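Long-range contacts in necrotic enteritis toxin B (Clostridium perfringens, PDB 4I0N), which forms pores in target-cell membranes, probably by assembling into an oligomeric beta-barrel channel in the manner of alpha-hemolysin: residues A[21-26]-A[47-52]; A[53-58]-A[225-230]; A[76-81]-A[247-252]. All blocks are in the same frame, centred on the assembly; numbering follows the deposited sequence.

Contact 1 of 3, residues A[21-26]-A[47-52]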
loop_
_atom_site.group_PDB
_atom_site.type_symbol
_atom_site.label_atom_id
_atom_site.label_comp_id
_atom_site.label_asym_id
_atom_site.label_seq_id
_atom_site.Cartn_x
_atom_site.Cartn_y
_atom_site.Cartn_z
ATOM N N LYS A 21 -24.988 13.043 -22.628
ATOM C CA LYS A 21 -25.519 11.837 -21.972
ATOM C C LYS A 21 -25.403 11.996 -20.465
ATOM O O LYS A 21 -24.467 12.643 -19.971
ATOM C CB LYS A 21 -24.777 10.579 -22.436
ATOM C CG LYS A 21 -24.842 10.363 -23.932
ATOM C CD LYS A 21 -24.423 8.981 -24.340
ATOM C CE LYS A 21 -24.619 8.822 -25.846
ATOM N NZ LYS A 21 -25.191 7.486 -26.158
ATOM N N GLU A 22 -26.348 11.413 -19.730
ATOM C CA GLU A 22 -26.329 11.503 -18.270
ATOM C C GLU A 22 -26.428 10.139 -17.565
ATOM O O GLU A 22 -26.942 9.170 -18.118
ATOM C CB GLU A 22 -27.418 12.464 -17.773
ATOM C CG GLU A 22 -27.255 13.896 -18.303
ATOM C CD GLU A 22 -28.358 14.844 -17.856
ATOM O OE1 GLU A 22 -29.550 14.463 -17.919
ATOM O OE2 GLU A 22 -28.030 15.979 -17.434
ATOM N N ALA A 23 -25.874 10.075 -16.360
ATOM C CA ALA A 23 -25.993 8.912 -15.485
ATOM C C ALA A 23 -26.143 9.428 -14.058
ATOM O O ALA A 23 -26.123 10.633 -13.834
ATOM C CB ALA A 23 -24.761 8.018 -15.616
ATOM N N ILE A 24 -26.293 8.521 -13.100
ATOM C CA ILE A 24 -26.488 8.910 -11.703
ATOM C C ILE A 24 -25.357 8.284 -10.899
ATOM O O ILE A 24 -25.063 7.103 -11.075
ATOM C CB ILE A 24 -27.832 8.383 -11.150
ATOM C CG1 ILE A 24 -28.998 8.829 -12.050
ATOM C CG2 ILE A 24 -28.033 8.855 -9.689
ATOM C CD1 ILE A 24 -30.309 8.059 -11.808
ATOM N N LYS A 25 -24.736 9.072 -10.030
ATOM C CA LYS A 25 -23.703 8.549 -9.157
ATOM C C LYS A 25 -24.117 8.618 -7.686
ATOM O O LYS A 25 -24.885 9.491 -7.287
ATOM C CB LYS A 25 -22.358 9.261 -9.378
ATOM C CG LYS A 25 -22.318 10.705 -8.927
ATOM C CD LYS A 25 -20.880 11.238 -8.829
ATOM C CE LYS A 25 -20.908 12.764 -8.680
ATOM N NZ LYS A 25 -19.558 13.406 -8.530
ATOM N N TYR A 26 -23.559 7.702 -6.898
ATOM C CA TYR A 26 -23.827 7.592 -5.458
ATOM C C TYR A 26 -22.491 7.368 -4.788
ATOM O O TYR A 26 -21.666 6.626 -5.320
ATOM C CB TYR A 26 -24.689 6.362 -5.153
ATOM C CG TYR A 26 -26.014 6.363 -5.847
ATOM C CD1 TYR A 26 -27.152 6.856 -5.210
ATOM C CD2 TYR A 26 -26.132 5.895 -7.157
ATOM C CE1 TYR A 26 -28.390 6.858 -5.862
ATOM C CE2 TYR A 26 -27.366 5.907 -7.815
ATOM C CZ TYR A 26 -28.478 6.388 -7.153
ATOM O OH TYR A 26 -29.695 6.396 -7.780
ATOM N N GLU A 47 -24.886 4.339 -11.787
ATOM C CA GLU A 47 -26.022 3.684 -12.417
ATOM C C GLU A 47 -26.171 4.428 -13.733
ATOM O O GLU A 47 -26.693 5.557 -13.770
ATOM C CB GLU A 47 -27.299 3.813 -11.571
ATOM C CG GLU A 47 -27.233 3.122 -10.211
ATOM C CD GLU A 47 -27.195 1.594 -10.297
ATOM O OE1 GLU A 47 -27.478 1.020 -11.380
ATOM O OE2 GLU A 47 -26.915 0.970 -9.258
ATOM N N ASP A 48 -25.682 3.781 -14.790
ATOM C CA ASP A 48 -25.546 4.368 -16.114
ATOM C C ASP A 48 -26.523 3.685 -17.079
ATOM O O ASP A 48 -26.355 2.504 -17.391
ATOM C CB ASP A 48 -24.087 4.182 -16.572
ATOM C CG ASP A 48 -23.757 4.916 -17.863
ATOM O OD1 ASP A 48 -24.660 5.480 -18.509
ATOM O OD2 ASP A 48 -22.547 4.935 -18.232
ATOM N N PRO A 49 -27.550 4.425 -17.554
ATOM C CA PRO A 49 -28.514 3.912 -18.554
ATOM C C PRO A 49 -27.888 3.655 -19.924
ATOM O O PRO A 49 -28.548 3.093 -20.808
ATOM C CB PRO A 49 -29.550 5.047 -18.687
ATOM C CG PRO A 49 -29.212 6.066 -17.631
ATOM C CD PRO A 49 -27.783 5.839 -17.226
ATOM N N HIS A 50 -26.640 4.095 -20.095
ATOM C CA HIS A 50 -25.917 3.999 -21.370
ATOM C C HIS A 50 -24.844 2.904 -21.360
ATOM O O HIS A 50 -24.123 2.726 -22.334
ATOM C CB HIS A 50 -25.302 5.363 -21.690
ATOM C CG HIS A 50 -26.300 6.480 -21.628
ATOM N ND1 HIS A 50 -27.260 6.671 -22.598
ATOM C CD2 HIS A 50 -26.531 7.424 -20.682
ATOM C CE1 HIS A 50 -28.022 7.700 -22.271
ATOM N NE2 HIS A 50 -27.605 8.172 -21.109
ATOM N N SER A 51 -24.767 2.167 -20.260
ATOM C CA SER A 51 -23.860 1.022 -20.159
ATOM C C SER A 51 -24.640 -0.270 -19.920
ATOM O O SER A 51 -25.681 -0.250 -19.280
ATOM C CB SER A 51 -22.858 1.249 -19.033
ATOM O OG SER A 51 -22.032 0.107 -18.856
ATOM N N ASP A 52 -24.135 -1.405 -20.398
ATOM C CA ASP A 52 -24.835 -2.664 -20.118
ATOM C C ASP A 52 -24.363 -3.392 -18.845
ATOM O O ASP A 52 -24.911 -4.439 -18.489
ATOM C CB ASP A 52 -24.895 -3.594 -21.347
ATOM C CG ASP A 52 -23.534 -3.856 -21.957
ATOM O OD1 ASP A 52 -22.554 -3.949 -21.204
ATOM O OD2 ASP A 52 -23.452 -3.964 -23.208
HETATM O O HOH W 1 -28.902 10.473 -20.916
#
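The backbone N of Glu47 donates to Ile24 O at 2.9 Å. Ile24 N returns a longer bond to Glu47 O, closing an antiparallel hydrogen-bonded pair. On the sheet face it shares with Ile24, Glu47 sets its CG, anti to the carbonyl carbon (chi1 -64°), against Tyr26; Glu47 CG lies 3.7 Å from Tyr26 CE2, and the two side chains cross at about a right angle. His283 stacks on the Tyr26 ring and also bonds Glu47 OE2, tying the two residues together from outside.

Past Glu47 the chain leaves the sheet through a type I turn from Asp48 to Ser51. Asp48 OD1 accepts His50 N at 2.9 Å from above the carboxylate plane, making an Asx turn, while OD2 is held by Tyr120 OH and Gly123 N. Ala23 CB packs 3.8 Å from Asp48 OD1, and Pro49 CD rests against Glu22 O. The turn carries His50 back toward the edge of strand 21-34. There Lys21 CB sits over one face of the imidazole, a CH-pi contact 4.1 Å from the ring centroid, and Glu22 O lies at the ring edge, in its plane. A water joins Glu22 N (3.0 Å) to His50 NE2 (2.6 Å).

Strand pairing therefore gives way to side-chain and water contacts as the chain leaves strand 37-47 and turns toward strand 53-65. With Lys21 NZ 4.2 Å from His50 ND1, the lysine charge may somewhat disfavour a second proton on this exposed imidazole.

Contact 2 of 3, residues A[53-58]-A[225-230]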
loop_
_atom_site.group_PDB
_atom_site.type_symbol
_atom_site.label_atom_id
_atom_site.label_comp_id
_atom_site.label_asym_id
_atom_site.label_seq_id
_atom_site.Cartn_x
_atom_site.Cartn_y
_atom_site.Cartn_z
ATOM N N LYS A 53 -23.388 -2.805 -18.145
ATOM C CA LYS A 53 -22.989 -3.275 -16.817
ATOM C C LYS A 53 -23.093 -2.139 -15.783
ATOM O O LYS A 53 -23.468 -1.004 -16.134
ATOM C CB LYS A 53 -21.573 -3.865 -16.852
ATOM C CG LYS A 53 -21.439 -5.107 -17.764
ATOM C CD LYS A 53 -20.056 -5.755 -17.687
ATOM C CE LYS A 53 -19.926 -6.705 -16.499
ATOM N NZ LYS A 53 -20.753 -7.952 -16.595
ATOM N N LYS A 54 -22.785 -2.454 -14.520
ATOM C CA LYS A 54 -22.721 -1.460 -13.432
ATOM C C LYS A 54 -21.272 -1.327 -13.057
ATOM O O LYS A 54 -20.554 -2.313 -13.100
ATOM C CB LYS A 54 -23.370 -1.985 -12.143
ATOM C CG LYS A 54 -24.823 -2.112 -12.125
ATOM C CD LYS A 54 -25.274 -2.169 -10.712
ATOM C CE LYS A 54 -25.322 -3.550 -10.151
ATOM N NZ LYS A 54 -26.565 -3.619 -9.321
ATOM N N THR A 55 -20.868 -0.137 -12.617
ATOM C CA THR A 55 -19.483 0.114 -12.225
ATOM C C THR A 55 -19.396 0.855 -10.896
ATOM O O THR A 55 -20.215 1.719 -10.600
ATOM C CB THR A 55 -18.753 0.954 -13.309
ATOM O OG1 THR A 55 -18.843 0.273 -14.569
ATOM C CG2 THR A 55 -17.268 1.197 -12.930
ATOM N N ALA A 56 -18.409 0.501 -10.085
ATOM C CA ALA A 56 -18.086 1.308 -8.918
ATOM C C ALA A 56 -16.600 1.639 -8.988
ATOM O O ALA A 56 -15.796 0.757 -9.225
ATOM C CB ALA A 56 -18.391 0.555 -7.651
ATOM N N LEU A 57 -16.245 2.899 -8.783
ATOM C CA LEU A 57 -14.845 3.284 -8.624
ATOM C C LEU A 57 -14.583 3.242 -7.118
ATOM O O LEU A 57 -15.342 3.826 -6.341
ATOM C CB LEU A 57 -14.604 4.705 -9.148
ATOM C CG LEU A 57 -14.756 4.968 -10.655
ATOM C CD1 LEU A 57 -14.277 6.366 -10.977
ATOM C CD2 LEU A 57 -13.968 3.968 -11.487
ATOM N N LEU A 58 -13.542 2.529 -6.706
ATOM C CA LEU A 58 -13.228 2.398 -5.292
ATOM C C LEU A 58 -11.886 3.069 -4.983
ATOM O O LEU A 58 -10.953 3.009 -5.781
ATOM C CB LEU A 58 -13.176 0.907 -4.882
ATOM C CG LEU A 58 -14.455 0.086 -5.108
ATOM C CD1 LEU A 58 -14.287 -1.306 -4.548
ATOM C CD2 LEU A 58 -15.652 0.759 -4.460
ATOM N N ALA A 225 -6.491 2.717 -6.134
ATOM C CA ALA A 225 -7.879 2.806 -6.574
ATOM C C ALA A 225 -8.178 1.774 -7.641
ATOM O O ALA A 225 -7.276 1.322 -8.357
ATOM C CB ALA A 225 -8.201 4.219 -7.074
ATOM N N LEU A 226 -9.450 1.403 -7.756
ATOM C CA LEU A 226 -9.814 0.478 -8.801
ATOM C C LEU A 226 -11.217 0.713 -9.312
ATOM O O LEU A 226 -11.972 1.511 -8.730
ATOM C CB LEU A 226 -9.622 -0.961 -8.317
ATOM C CG LEU A 226 -10.393 -1.446 -7.107
ATOM C CD1 LEU A 226 -11.882 -1.580 -7.435
ATOM C CD2 LEU A 226 -9.812 -2.808 -6.702
ATOM N N ALA A 227 -11.554 0.048 -10.420
ATOM C CA ALA A 227 -12.909 0.074 -10.935
ATOM C C ALA A 227 -13.412 -1.362 -10.898
ATOM O O ALA A 227 -12.729 -2.270 -11.409
ATOM C CB ALA A 227 -12.943 0.604 -12.386
ATOM N N LEU A 228 -14.586 -1.558 -10.298
ATOM C CA LEU A 228 -15.275 -2.850 -10.313
ATOM C C LEU A 228 -16.418 -2.786 -11.271
ATOM O O LEU A 228 -17.164 -1.785 -11.299
ATOM C CB LEU A 228 -15.895 -3.179 -8.949
ATOM C CG LEU A 228 -15.064 -3.660 -7.785
ATOM C CD1 LEU A 228 -15.983 -3.862 -6.571
ATOM C CD2 LEU A 228 -14.396 -4.979 -8.156
ATOM N N THR A 229 -16.566 -3.847 -12.052
ATOM C CA THR A 229 -17.695 -3.984 -12.946
ATOM C C THR A 229 -18.566 -5.172 -12.508
ATOM O O THR A 229 -18.037 -6.231 -12.150
ATOM C CB THR A 229 -17.218 -4.088 -14.404
ATOM O OG1 THR A 229 -16.157 -5.049 -14.500
ATOM C CG2 THR A 229 -16.665 -2.733 -14.855
ATOM N N ALA A 230 -19.880 -4.972 -12.532
ATOM C CA ALA A 230 -20.858 -5.963 -12.106
ATOM C C ALA A 230 -21.968 -6.084 -13.152
ATOM O O ALA A 230 -22.283 -5.106 -13.832
ATOM C CB ALA A 230 -21.460 -5.527 -10.774
#
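Leu58 supplies the main bump of this strand pair: its CD1 settles into the notch between two leucines of strand 219-231, 3.8 Å from Leu226 CD1 and 3.7 Å from Leu228 CD1. Leu226 CG lies between its own backbone N and carbonyl carbon (chi1 60°), and chi2 (70°) then places CD1 against Leu58; the two side chains point the same way, whereas Leu228 crosses Leu58 at a slant. Next along this face, small Ala56 pairs with bulky Leu228, and Trp280 packs on both. Ala230 gives a similar low spot beside Lys54, with their CB atoms 4.3 Å apart; the lysine's aliphatic chain leads away, and its NZ is held by the carbonyls of Ala234 and Lys232.

On the opposite face Leu57 CD2 fills the shallow place over Ala227, 3.6 Å from its CB, and Thr55 lies beside Thr229, pointing the same way. Ile126 covers Leu57 and Ala227. Ile126 and Ile118, which also touches Ala227, probably belong to the prestem that members of this family fold against the cap sandwich before pore formation.

Six backbone N-to-O hydrogen bonds join the antiparallel strands at Lys54-Ala230, Ala56-Leu228 and Leu58-Leu226. The backbone polar groups at these pairs are thus satisfied across the contact, while the leucine and alanine side chains meet through apolar contacts.

Contact 3 of 3, residues A[76-81]-A[247-252]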
loop_
_atom_site.group_PDB
_atom_site.type_symbol
_atom_site.label_atom_id
_atom_site.label_comp_id
_atom_site.label_asym_id
_atom_site.label_seq_id
_atom_site.Cartn_x
_atom_site.Cartn_y
_atom_site.Cartn_z
ATOM N N TYR A 76 26.717 -4.525 20.519
ATOM C CA TYR A 76 25.723 -5.172 19.670
ATOM C C TYR A 76 24.508 -4.267 19.463
ATOM O O TYR A 76 24.068 -3.576 20.383
ATOM C CB TYR A 76 25.309 -6.518 20.288
ATOM C CG TYR A 76 24.245 -7.243 19.502
ATOM C CD1 TYR A 76 24.587 -8.049 18.414
ATOM C CD2 TYR A 76 22.893 -7.106 19.837
ATOM C CE1 TYR A 76 23.600 -8.707 17.681
ATOM C CE2 TYR A 76 21.906 -7.754 19.114
ATOM C CZ TYR A 76 22.273 -8.557 18.039
ATOM O OH TYR A 76 21.288 -9.198 17.319
ATOM N N GLY A 77 23.959 -4.278 18.252
ATOM C CA GLY A 77 22.732 -3.536 18.004
ATOM C C GLY A 77 21.870 -4.272 17.007
ATOM O O GLY A 77 22.386 -4.957 16.129
ATOM N N LYS A 78 20.556 -4.139 17.168
ATOM C CA LYS A 78 19.613 -4.635 16.174
ATOM C C LYS A 78 18.525 -3.626 15.907
ATOM O O LYS A 78 17.851 -3.136 16.830
ATOM C CB LYS A 78 18.988 -5.974 16.574
ATOM C CG LYS A 78 17.983 -6.489 15.515
ATOM C CD LYS A 78 17.492 -7.882 15.804
ATOM C CE LYS A 78 16.348 -7.851 16.791
ATOM N NZ LYS A 78 15.758 -9.200 16.870
ATOM N N MET A 79 18.360 -3.318 14.626
ATOM C CA MET A 79 17.282 -2.454 14.164
ATOM C C MET A 79 16.356 -3.263 13.272
ATOM O O MET A 79 16.763 -3.713 12.194
ATOM C CB MET A 79 17.868 -1.270 13.385
ATOM C CG MET A 79 16.797 -0.384 12.696
ATOM S SD MET A 79 17.628 0.979 11.852
ATOM C CE MET A 79 16.411 1.454 10.626
ATOM N N LYS A 80 15.119 -3.469 13.731
ATOM C CA LYS A 80 14.099 -4.073 12.898
ATOM C C LYS A 80 13.415 -2.975 12.085
ATOM O O LYS A 80 12.995 -1.956 12.648
ATOM C CB LYS A 80 13.072 -4.827 13.757
ATOM C CG LYS A 80 12.053 -5.580 12.901
ATOM C CD LYS A 80 11.047 -6.336 13.728
ATOM C CE LYS A 80 10.033 -5.414 14.430
ATOM N NZ LYS A 80 9.067 -4.783 13.469
ATOM N N TRP A 81 13.244 -3.196 10.781
ATOM C CA TRP A 81 12.758 -2.136 9.896
ATOM C C TRP A 81 11.949 -2.767 8.754
ATOM O O TRP A 81 12.129 -3.954 8.473
ATOM C CB TRP A 81 13.944 -1.295 9.378
ATOM C CG TRP A 81 14.906 -2.065 8.524
ATOM C CD1 TRP A 81 15.870 -2.946 8.941
ATOM C CD2 TRP A 81 14.964 -2.045 7.101
ATOM N NE1 TRP A 81 16.546 -3.459 7.848
ATOM C CE2 TRP A 81 15.989 -2.940 6.707
ATOM C CE3 TRP A 81 14.234 -1.361 6.111
ATOM C CZ2 TRP A 81 16.322 -3.167 5.363
ATOM C CZ3 TRP A 81 14.565 -1.568 4.773
ATOM C CH2 TRP A 81 15.613 -2.469 4.412
ATOM N N ASP A 247 9.525 -7.472 7.438
ATOM C CA ASP A 247 10.544 -6.785 8.204
ATOM C C ASP A 247 11.896 -7.404 7.938
ATOM O O ASP A 247 11.995 -8.589 7.589
ATOM C CB ASP A 247 10.213 -6.836 9.693
ATOM C CG ASP A 247 8.986 -5.998 10.057
ATOM O OD1 ASP A 247 8.741 -4.943 9.430
ATOM O OD2 ASP A 247 8.276 -6.417 10.985
ATOM N N ASN A 248 12.938 -6.582 8.061
ATOM C CA ASN A 248 14.314 -7.053 8.066
ATOM C C ASN A 248 14.977 -6.670 9.392
ATOM O O ASN A 248 14.510 -5.756 10.083
ATOM C CB ASN A 248 15.118 -6.405 6.915
ATOM C CG ASN A 248 14.871 -7.062 5.535
ATOM O OD1 ASN A 248 15.625 -6.778 4.606
ATOM N ND2 ASN A 248 13.815 -7.888 5.393
ATOM N N ASP A 249 16.050 -7.378 9.733
ATOM C CA ASP A 249 16.840 -7.070 10.913
ATOM C C ASP A 249 18.179 -6.545 10.450
ATOM O O ASP A 249 18.960 -7.282 9.820
ATOM C CB ASP A 249 17.106 -8.337 11.734
ATOM C CG ASP A 249 15.860 -8.905 12.425
ATOM O OD1 ASP A 249 14.806 -8.234 12.534
ATOM O OD2 ASP A 249 15.972 -10.062 12.917
ATOM N N TYR A 250 18.457 -5.288 10.778
ATOM C CA TYR A 250 19.779 -4.716 10.519
ATOM C C TYR A 250 20.620 -4.742 11.803
ATOM O O TYR A 250 20.267 -4.121 12.823
ATOM C CB TYR A 250 19.660 -3.303 9.954
ATOM C CG TYR A 250 21.033 -2.699 9.683
ATOM C CD1 TYR A 250 21.867 -3.224 8.698
ATOM C CD2 TYR A 250 21.510 -1.631 10.453
ATOM C CE1 TYR A 250 23.156 -2.687 8.479
ATOM C CE2 TYR A 250 22.774 -1.090 10.230
ATOM C CZ TYR A 250 23.592 -1.626 9.256
ATOM O OH TYR A 250 24.833 -1.065 9.044
ATOM N N ILE A 251 21.702 -5.518 11.761
ATOM C CA ILE A 251 22.437 -5.902 12.968
ATOM C C ILE A 251 23.852 -5.321 12.924
ATOM O O ILE A 251 24.535 -5.403 11.895
ATOM C CB ILE A 251 22.518 -7.447 13.087
ATOM C CG1 ILE A 251 21.118 -8.047 13.249
ATOM C CG2 ILE A 251 23.405 -7.868 14.262
ATOM C CD1 ILE A 251 21.011 -9.518 12.754
ATOM N N LEU A 252 24.274 -4.742 14.048
ATOM C CA LEU A 252 25.626 -4.208 14.210
ATOM C C LEU A 252 26.377 -5.033 15.242
ATOM O O LEU A 252 25.845 -5.315 16.324
ATOM C CB LEU A 252 25.594 -2.758 14.707
ATOM C CG LEU A 252 25.047 -1.709 13.736
ATOM C CD1 LEU A 252 24.892 -0.355 14.437
ATOM C CD2 LEU A 252 25.901 -1.623 12.473
HETATM O O HOH W 2 13.511 -8.555 14.933
HETATM O O HOH W 3 17.657 -11.145 15.248
HETATM O O HOH W 4 9.754 -3.092 11.233
#
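Trp81 has CG between its backbone N and carbonyl carbon (chi1 64°), which starts the indole back over Asn248: NE1 lies 3.4 Å from Asn248 CB, which covers one face of the ring near its rim. Lys80 curls instead, its bends at chi3 (72°) and chi4 (71°) carrying NZ to Asp247 OD2 for a 3.1 Å salt bridge that meets the carboxylate from above its plane. A second acid, Asp67, binds the same ammonium group, while Arg245 takes Asp247 OD1.

These side chains decorate an antiparallel ladder between strands 76-92 and 236-255, with hydrogen-bonded pairs at Gly77-Leu252, Met79-Tyr250 and Trp81-Asn248. By analogy with alpha-hemolysin, this part of the sheet probably belongs to the rim domain. On the face of Trp81 and Asn248, Asn263 of strand 258-279 bridges the two, accepting from Trp81 NE1 and donating to Asn248 OD1. Phe193 and Phe172 pack edge-to-face with the indole.

Across the other face, Lys78 NZ stays 4.1 Å from Asp249 OD2, and two waters span the gap, one to each carboxylate oxygen. Asp249 OD1 also bonds Ser266. Farther along, Tyr76 CE1 packs 3.5 Å from Ile251 CG2, the side chains crossing at a slant.

Contacts 1 and 2 are neighbours in one antiparallel sheet, their centres 13 Å apart, and they meet where Glu47 OE2 packs 3.8 Å from Lys54 CD. Residues 47-52 lead directly into strand 53-65, so the loop of contact 1 delivers the strand used by contact 2. Contact 3 lies across the chain's centre, its centre about 42 Å from that of contact 2 and 54 Å from that of contact 1. The chain still connects them, since strand 219-231 is followed by strand 236-255. The Leu58 side chain lies about 10 Å from that of Asp30, seen to bind magnesium in a structure of this protein, although no ion is bound to it here. The Met79 side chain is about 9 Å from a different, bound magnesium ion.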